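Local atomic coordinates of interferon-inducible protein AIM2 (Mus musculus, PDB entry 4JBM), a protein that senses double-stranded DNA in the cytosol through its HIN domain and nucleates the AIM2 inflammasome, leading to pyroptosis. Residues P14-C17 and G22-E25; I26-V31 and L160-V165. All blocks are in the same frame, centred on the assembly; numbering follows the deposited sequence.

Contact 1. Residues P14-C17 and G22-E25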
ATOM      1  N   PRO A  14      -9.137  -9.741  -1.420  1.00 93.37           N
ATOM      2  CA  PRO A  14      -9.103  -9.749   0.044  1.00 93.05           C
ATOM      3  C   PRO A  14      -8.258 -10.884   0.620  1.00 92.97           C
ATOM      4  O   PRO A  14      -8.199 -11.981   0.061  1.00 86.83           O
ATOM      5  CB  PRO A  14     -10.573  -9.944   0.425  1.00 95.80           C
ATOM      6  CG  PRO A  14     -11.338  -9.403  -0.741  1.00 98.28           C
ATOM      7  CD  PRO A  14     -10.516  -9.777  -1.938  1.00 99.03           C
ATOM      8  N   PHE A  15      -7.597 -10.594   1.732  1.00 86.32           N
ATOM      9  CA  PHE A  15      -6.764 -11.563   2.423  1.00 91.10           C
ATOM     10  C   PHE A  15      -7.082 -11.430   3.893  1.00 94.35           C
ATOM     11  O   PHE A  15      -7.520 -10.368   4.336  1.00 85.91           O
ATOM     12  CB  PHE A  15      -5.284 -11.258   2.182  1.00 84.85           C
ATOM     13  CG  PHE A  15      -4.837  -9.911   2.704  1.00 85.63           C
ATOM     14  CD1 PHE A  15      -5.104  -8.757   1.980  1.00 82.47           C
ATOM     15  CD2 PHE A  15      -4.141  -9.798   3.902  1.00 72.04           C
ATOM     16  CE1 PHE A  15      -4.696  -7.511   2.436  1.00 77.63           C
ATOM     17  CE2 PHE A  15      -3.724  -8.548   4.365  1.00 80.03           C
ATOM     18  CZ  PHE A  15      -4.005  -7.404   3.629  1.00 71.61           C
ATOM     19  N   GLU A  16      -6.844 -12.487   4.665  1.00 89.31           N
ATOM     20  CA  GLU A  16      -7.148 -12.405   6.079  1.00 87.30           C
ATOM     21  C   GLU A  16      -6.102 -11.543   6.763  1.00 80.66           C
ATOM     22  O   GLU A  16      -4.900 -11.736   6.588  1.00 88.07           O
ATOM     23  CB  GLU A  16      -7.188 -13.785   6.734  1.00 98.28           C
ATOM     24  CG  GLU A  16      -7.251 -13.697   8.250  1.00114.96           C
ATOM     25  CD  GLU A  16      -7.282 -15.052   8.929  1.00129.78           C
ATOM     26  OE1 GLU A  16      -7.189 -16.078   8.222  1.00134.10           O
ATOM     27  OE2 GLU A  16      -7.391 -15.090  10.174  1.00134.66           O
ATOM     28  N   CYS A  17      -6.576 -10.593   7.554  1.00 74.55           N
ATOM     29  CA  CYS A  17      -5.706  -9.693   8.285  1.00 89.64           C
ATOM     30  C   CYS A  17      -6.169  -9.691   9.742  1.00 98.89           C
ATOM     31  O   CYS A  17      -7.167 -10.335  10.069  1.00 96.55           O
ATOM     32  CB  CYS A  17      -5.797  -8.297   7.666  1.00 95.52           C
ATOM     33  SG  CYS A  17      -4.890  -7.018   8.539  1.00179.50           S
ATOM     34  N   GLY A  22     -10.916  -7.391  15.814  1.00103.83           N
ATOM     35  CA  GLY A  22      -9.956  -8.473  15.701  1.00102.54           C
ATOM     36  C   GLY A  22     -10.285  -9.382  14.534  1.00104.30           C
ATOM     37  O   GLY A  22     -11.451  -9.480  14.142  1.00108.34           O
ATOM     38  N   ARG A  23      -9.261 -10.061  14.012  1.00108.22           N
ATOM     39  CA  ARG A  23      -9.381 -10.978  12.874  1.00112.05           C
ATOM     40  C   ARG A  23     -10.414 -10.507  11.845  1.00110.09           C
ATOM     41  O   ARG A  23     -11.451 -11.142  11.648  1.00106.81           O
ATOM     42  CB  ARG A  23      -9.704 -12.405  13.345  1.00117.36           C
ATOM     43  CG  ARG A  23      -9.196 -13.529  12.428  1.00116.18           C
ATOM     44  CD  ARG A  23      -9.873 -14.856  12.790  1.00122.81           C
ATOM     45  NE  ARG A  23     -10.611 -15.439  11.666  1.00128.51           N
ATOM     46  CZ  ARG A  23     -10.112 -16.302  10.784  1.00128.70           C
ATOM     47  NH1 ARG A  23     -10.880 -16.762   9.804  1.00129.84           N
ATOM     48  NH2 ARG A  23      -8.859 -16.721  10.888  1.00128.25           N
ATOM     49  N   GLN A  24     -10.120  -9.374  11.212  1.00105.96           N
ATOM     50  CA  GLN A  24     -10.982  -8.825  10.169  1.00111.26           C
ATOM     51  C   GLN A  24     -10.444  -9.280   8.826  1.00116.73           C
ATOM     52  O   GLN A  24      -9.235  -9.330   8.622  1.00120.81           O
ATOM     53  CB  GLN A  24     -10.980  -7.290  10.194  1.00103.15           C
ATOM     54  CG  GLN A  24     -11.931  -6.642  11.181  1.00104.48           C
ATOM     55  CD  GLN A  24     -11.218  -5.818  12.236  1.00113.02           C
ATOM     56  OE1 GLN A  24      -9.991  -5.692  12.222  1.00105.05           O
ATOM     57  NE2 GLN A  24     -11.991  -5.235  13.152  1.00114.99           N
ATOM     58  N   GLU A  25     -11.334  -9.599   7.898  1.00112.59           N
ATOM     59  CA  GLU A  25     -10.902  -9.824   6.526  1.00110.93           C
ATOM     60  C   GLU A  25     -11.016  -8.501   5.766  1.00115.53           C
ATOM     61  O   GLU A  25     -12.080  -7.875   5.756  1.00115.84           O
ATOM     62  CB  GLU A  25     -11.744 -10.925   5.883  1.00105.50           C
ATOM     63  CG  GLU A  25     -11.577 -11.063   4.381  1.00106.01           C
ATOM     64  CD  GLU A  25     -11.748 -12.491   3.915  1.00110.73           C
ATOM     65  OE1 GLU A  25     -11.445 -13.411   4.700  1.00113.94           O
ATOM     66  OE2 GLU A  25     -12.188 -12.692   2.767  1.00115.32           O
TER
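The loop end of a beta hairpin, where strand 4-16 runs out and strand 25-32 sets in, brings Glu16 opposite Glu25 as an antiparallel non-hydrogen-bonded pair. Their CA atoms lie 4.6 Å apart, and both side chains leave the same face of the sheet. That face is exposed at the surface, where charged residues sit well in water; two neighbouring carboxylates can be tolerated there, with Glu16 OE1 still 6.1 Å from Glu25 OE1. Glu16 also reaches past its strand partner. Its CG stands anti to the backbone N (chi1 170°) and the chain beyond is extended, which carries the carboxylate across to Arg23. The modelled salt bridge between Glu16 OE2 and Arg23 NH2 is doubtful in detail, since the two atoms stand too close; the opposite charges nonetheless suit each other.

The hairpin belongs to the first of the two OB folds characteristic of a HIN domain, and past Glu16 its pairing is irregular. One backbone hydrogen bond spans the segments, from Cys17 N to Gln24 O at 3.1 Å, bent to 146° at the hydrogen. The same two residues do not pair back: Cys17 O is 3.3 Å from Gln24 N at too poor an angle for a bond, and Cys17 O approaches Gln24 O, another acceptor, at 2.7 Å.

Cys17 is the buried member here. Its CB packs 3.7 Å from Gln24 O, while SG forms a disulfide with Cys179, covalently tying this hairpin to the C-terminal part of the domain. Phe15, whose side chain points away from 22-25, places its ring edge-to-face with Phe181, two residues beyond Cys179. At the far end from the loop, Pro14 CB comes within 4.0 Å of Glu25 OE2.

Contact 2. Residues I26-V31 and L160-V165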
ATOM      1  N   ILE A  26      -9.926  -8.069   5.135  1.00109.48           N
ATOM      2  CA  ILE A  26      -9.899  -6.749   4.517  1.00103.60           C
ATOM      3  C   ILE A  26      -9.209  -6.750   3.171  1.00 97.08           C
ATOM      4  O   ILE A  26      -8.589  -7.738   2.768  1.00 96.75           O
ATOM      5  CB  ILE A  26      -9.116  -5.736   5.375  1.00100.68           C
ATOM      6  CG1 ILE A  26      -7.628  -6.063   5.342  1.00102.85           C
ATOM      7  CG2 ILE A  26      -9.627  -5.708   6.801  1.00 99.55           C
ATOM      8  CD1 ILE A  26      -6.757  -4.856   5.513  1.00109.27           C
ATOM      9  N   PHE A  27      -9.310  -5.618   2.479  1.00 93.87           N
ATOM     10  CA  PHE A  27      -8.461  -5.393   1.319  1.00 87.15           C
ATOM     11  C   PHE A  27      -8.088  -3.929   1.143  1.00 84.80           C
ATOM     12  O   PHE A  27      -8.599  -3.048   1.850  1.00 79.63           O
ATOM     13  CB  PHE A  27      -9.021  -6.023   0.032  1.00 86.32           C
ATOM     14  CG  PHE A  27     -10.283  -5.379  -0.487  1.00 95.16           C
ATOM     15  CD1 PHE A  27     -11.528  -5.761  -0.003  1.00 95.25           C
ATOM     16  CD2 PHE A  27     -10.223  -4.424  -1.494  1.00 97.11           C
ATOM     17  CE1 PHE A  27     -12.687  -5.184  -0.496  1.00 94.94           C
ATOM     18  CE2 PHE A  27     -11.380  -3.844  -1.995  1.00 93.57           C
ATOM     19  CZ  PHE A  27     -12.614  -4.223  -1.495  1.00 92.56           C
ATOM     20  N   HIS A  28      -7.164  -3.695   0.216  1.00 86.85           N
ATOM     21  CA  HIS A  28      -6.685  -2.358  -0.077  1.00 84.94           C
ATOM     22  C   HIS A  28      -6.932  -2.005  -1.536  1.00 77.94           C
ATOM     23  O   HIS A  28      -6.845  -2.859  -2.425  1.00 75.10           O
ATOM     24  CB  HIS A  28      -5.198  -2.259   0.243  1.00 85.16           C
ATOM     25  CG  HIS A  28      -4.901  -2.349   1.703  1.00 81.26           C
ATOM     26  ND1 HIS A  28      -4.623  -3.539   2.339  1.00 70.96           N
ATOM     27  CD2 HIS A  28      -4.864  -1.392   2.660  1.00 80.78           C
ATOM     28  CE1 HIS A  28      -4.412  -3.310   3.621  1.00 79.25           C
ATOM     29  NE2 HIS A  28      -4.550  -2.017   3.845  1.00 76.28           N
ATOM     30  N   ALA A  29      -7.218  -0.731  -1.776  1.00 72.15           N
ATOM     31  CA  ALA A  29      -7.485  -0.254  -3.119  1.00 65.51           C
ATOM     32  C   ALA A  29      -6.908   1.139  -3.298  1.00 67.05           C
ATOM     33  O   ALA A  29      -6.553   1.799  -2.329  1.00 65.86           O
ATOM     34  CB  ALA A  29      -8.986  -0.258  -3.397  1.00 63.81           C
ATOM     35  N   THR A  30      -6.775   1.571  -4.543  1.00 64.09           N
ATOM     36  CA  THR A  30      -6.402   2.954  -4.825  1.00 60.46           C
ATOM     37  C   THR A  30      -7.520   3.560  -5.635  1.00 65.20           C
ATOM     38  O   THR A  30      -7.984   2.958  -6.603  1.00 67.85           O
ATOM     39  CB  THR A  30      -5.101   3.047  -5.623  1.00 56.77           C
ATOM     40  OG1 THR A  30      -4.050   2.409  -4.893  1.00 60.13           O
ATOM     41  CG2 THR A  30      -4.718   4.505  -5.870  1.00 56.16           C
ATOM     42  N   VAL A  31      -7.993   4.727  -5.224  1.00 68.00           N
ATOM     43  CA  VAL A  31      -9.065   5.375  -5.967  1.00 65.32           C
ATOM     44  C   VAL A  31      -8.649   6.812  -6.237  1.00 70.21           C
ATOM     45  O   VAL A  31      -7.680   7.298  -5.652  1.00 77.62           O
ATOM     46  CB  VAL A  31     -10.406   5.315  -5.208  1.00 63.32           C
ATOM     47  CG1 VAL A  31     -10.776   3.877  -4.875  1.00 62.27           C
ATOM     48  CG2 VAL A  31     -10.332   6.153  -3.955  1.00 49.78           C
ATOM     49  N   LEU A 160       5.699  -3.873  -1.265  1.00 58.74           N
ATOM     50  CA  LEU A 160       5.048  -3.426  -0.041  1.00 53.21           C
ATOM     51  C   LEU A 160       3.639  -2.932  -0.346  1.00 65.58           C
ATOM     52  O   LEU A 160       3.433  -2.175  -1.299  1.00 64.81           O
ATOM     53  CB  LEU A 160       5.846  -2.273   0.584  1.00 46.50           C
ATOM     54  CG  LEU A 160       7.068  -2.539   1.472  1.00 65.18           C
ATOM     55  CD1 LEU A 160       7.947  -3.616   0.899  1.00 71.25           C
ATOM     56  CD2 LEU A 160       7.865  -1.262   1.664  1.00 55.84           C
ATOM     57  N   THR A 161       2.673  -3.367   0.454  1.00 54.56           N
ATOM     58  CA  THR A 161       1.312  -2.836   0.376  1.00 54.50           C
ATOM     59  C   THR A 161       0.853  -2.369   1.764  1.00 61.50           C
ATOM     60  O   THR A 161       0.866  -3.153   2.719  1.00 58.39           O
ATOM     61  CB  THR A 161       0.326  -3.878  -0.185  1.00 59.22           C
ATOM     62  OG1 THR A 161       0.892  -4.514  -1.339  1.00 65.49           O
ATOM     63  CG2 THR A 161      -0.994  -3.224  -0.558  1.00 64.41           C
ATOM     64  N   PHE A 162       0.500  -1.087   1.876  1.00 64.16           N
ATOM     65  CA  PHE A 162       0.069  -0.491   3.141  1.00 65.54           C
ATOM     66  C   PHE A 162       1.124  -0.564   4.244  1.00 66.45           C
ATOM     67  O   PHE A 162       0.833  -0.952   5.370  1.00 65.79           O
ATOM     68  CB  PHE A 162      -1.247  -1.111   3.630  1.00 82.63           C
ATOM     69  CG  PHE A 162      -2.157  -0.146   4.355  1.00 88.07           C
ATOM     70  CD1 PHE A 162      -2.868   0.823   3.666  1.00 81.57           C
ATOM     71  CD2 PHE A 162      -2.314  -0.235   5.738  1.00 91.21           C
ATOM     72  CE1 PHE A 162      -3.714   1.696   4.334  1.00 81.67           C
ATOM     73  CE2 PHE A 162      -3.155   0.633   6.419  1.00 84.18           C
ATOM     74  CZ  PHE A 162      -3.859   1.600   5.715  1.00 93.71           C
ATOM     75  N   PHE A 163       2.354  -0.193   3.934  1.00 62.20           N
ATOM     76  CA  PHE A 163       3.318  -0.024   4.998  1.00 67.08           C
ATOM     77  C   PHE A 163       3.179   1.422   5.419  1.00 66.60           C
ATOM     78  O   PHE A 163       2.521   2.199   4.722  1.00 58.87           O
ATOM     79  CB  PHE A 163       4.735  -0.337   4.511  1.00 53.57           C
ATOM     80  CG  PHE A 163       5.097  -1.789   4.619  1.00 65.40           C
ATOM     81  CD1 PHE A 163       4.307  -2.768   4.021  1.00 66.66           C
ATOM     82  CD2 PHE A 163       6.194  -2.185   5.365  1.00 46.61           C
ATOM     83  CE1 PHE A 163       4.634  -4.113   4.135  1.00 59.28           C
ATOM     84  CE2 PHE A 163       6.527  -3.526   5.483  1.00 47.50           C
ATOM     85  CZ  PHE A 163       5.740  -4.493   4.872  1.00 56.44           C
ATOM     86  N   GLU A 164       3.804   1.805   6.531  1.00 52.22           N
ATOM     87  CA  GLU A 164       3.677   3.190   6.965  1.00 55.68           C
ATOM     88  C   GLU A 164       5.056   3.793   7.138  1.00 52.73           C
ATOM     89  O   GLU A 164       5.987   3.093   7.492  1.00 64.54           O
ATOM     90  CB  GLU A 164       2.866   3.284   8.269  1.00 83.92           C
ATOM     91  CG  GLU A 164       1.477   2.655   8.199  1.00 95.35           C
ATOM     92  CD  GLU A 164       1.442   1.227   8.717  1.00111.30           C
ATOM     93  OE1 GLU A 164       2.428   0.801   9.355  1.00115.35           O
ATOM     94  OE2 GLU A 164       0.425   0.535   8.489  1.00114.15           O
ATOM     95  N   VAL A 165       5.197   5.085   6.870  1.00 66.40           N
ATOM     96  CA  VAL A 165       6.426   5.763   7.252  1.00 82.31           C
ATOM     97  C   VAL A 165       6.432   5.788   8.776  1.00 97.33           C
ATOM     98  O   VAL A 165       5.395   5.990   9.407  1.00 91.80           O
ATOM     99  CB  VAL A 165       6.515   7.191   6.668  1.00 90.00           C
ATOM    100  CG1 VAL A 165       7.555   8.033   7.385  1.00100.36           C
ATOM    101  CG2 VAL A 165       6.798   7.134   5.176  1.00 83.56           C
TER
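A histidine ring and a phenylalanine ring meet unusually closely and at a slant of 37°: NE2 of His28 lies 3.1 Å from CG of Phe162, with the ring centroids 4.3 Å apart. NE2 sits off-centre over one face of the Phe162 ring, while Phe162 CB lies over a face of the imidazole in a CH-pi contact, 3.8 Å from its centroid. His28 CG is anti to the carbonyl carbon (chi1 -68°), which carries the ring off its strand toward Phe162. Thr161 adds a methyl, CG2 approaching His28 CB at 4.4 Å. The flat imidazole can lie against an aromatic face in the core, at the price of a buried ND1 with no partner in the model.

The chain turns a corner at 161-162, consistent with Phe162 being directed across the contact. Its backbone adopts a left-handed conformation, and Phe162 and Phe163 both face Val112 in a G1 beta bulge. Asn113 and Ser180 bind Phe162 N and O, and Phe68 meets its ring edge-to-face. Such aromatic packing joins the two beta sheets at the interface between the tandem OB folds of the HIN domain.

How the contacts relate
Contact 1 joins the end of strand 4-16 to the run into strand 25-32, and contact 2 carries that second strand on to 160-165 in the other sheet. Contact 1 lies at the surface, contact 2 near the centre of the chain. The first joins nearby parts of the chain through backbone pairing and charged side chains; the second brings together segments 129 residues apart through buried aromatic surfaces, without a hydrogen bond between them. The two meet where Phe15 N lies 3.2 Å from Ile26 O in a probable hydrogen bond, and where Cys17 CB packs on Ile26 CG1. Phe15 also touches His28, and Pro14 CG packs on Phe27 CD1.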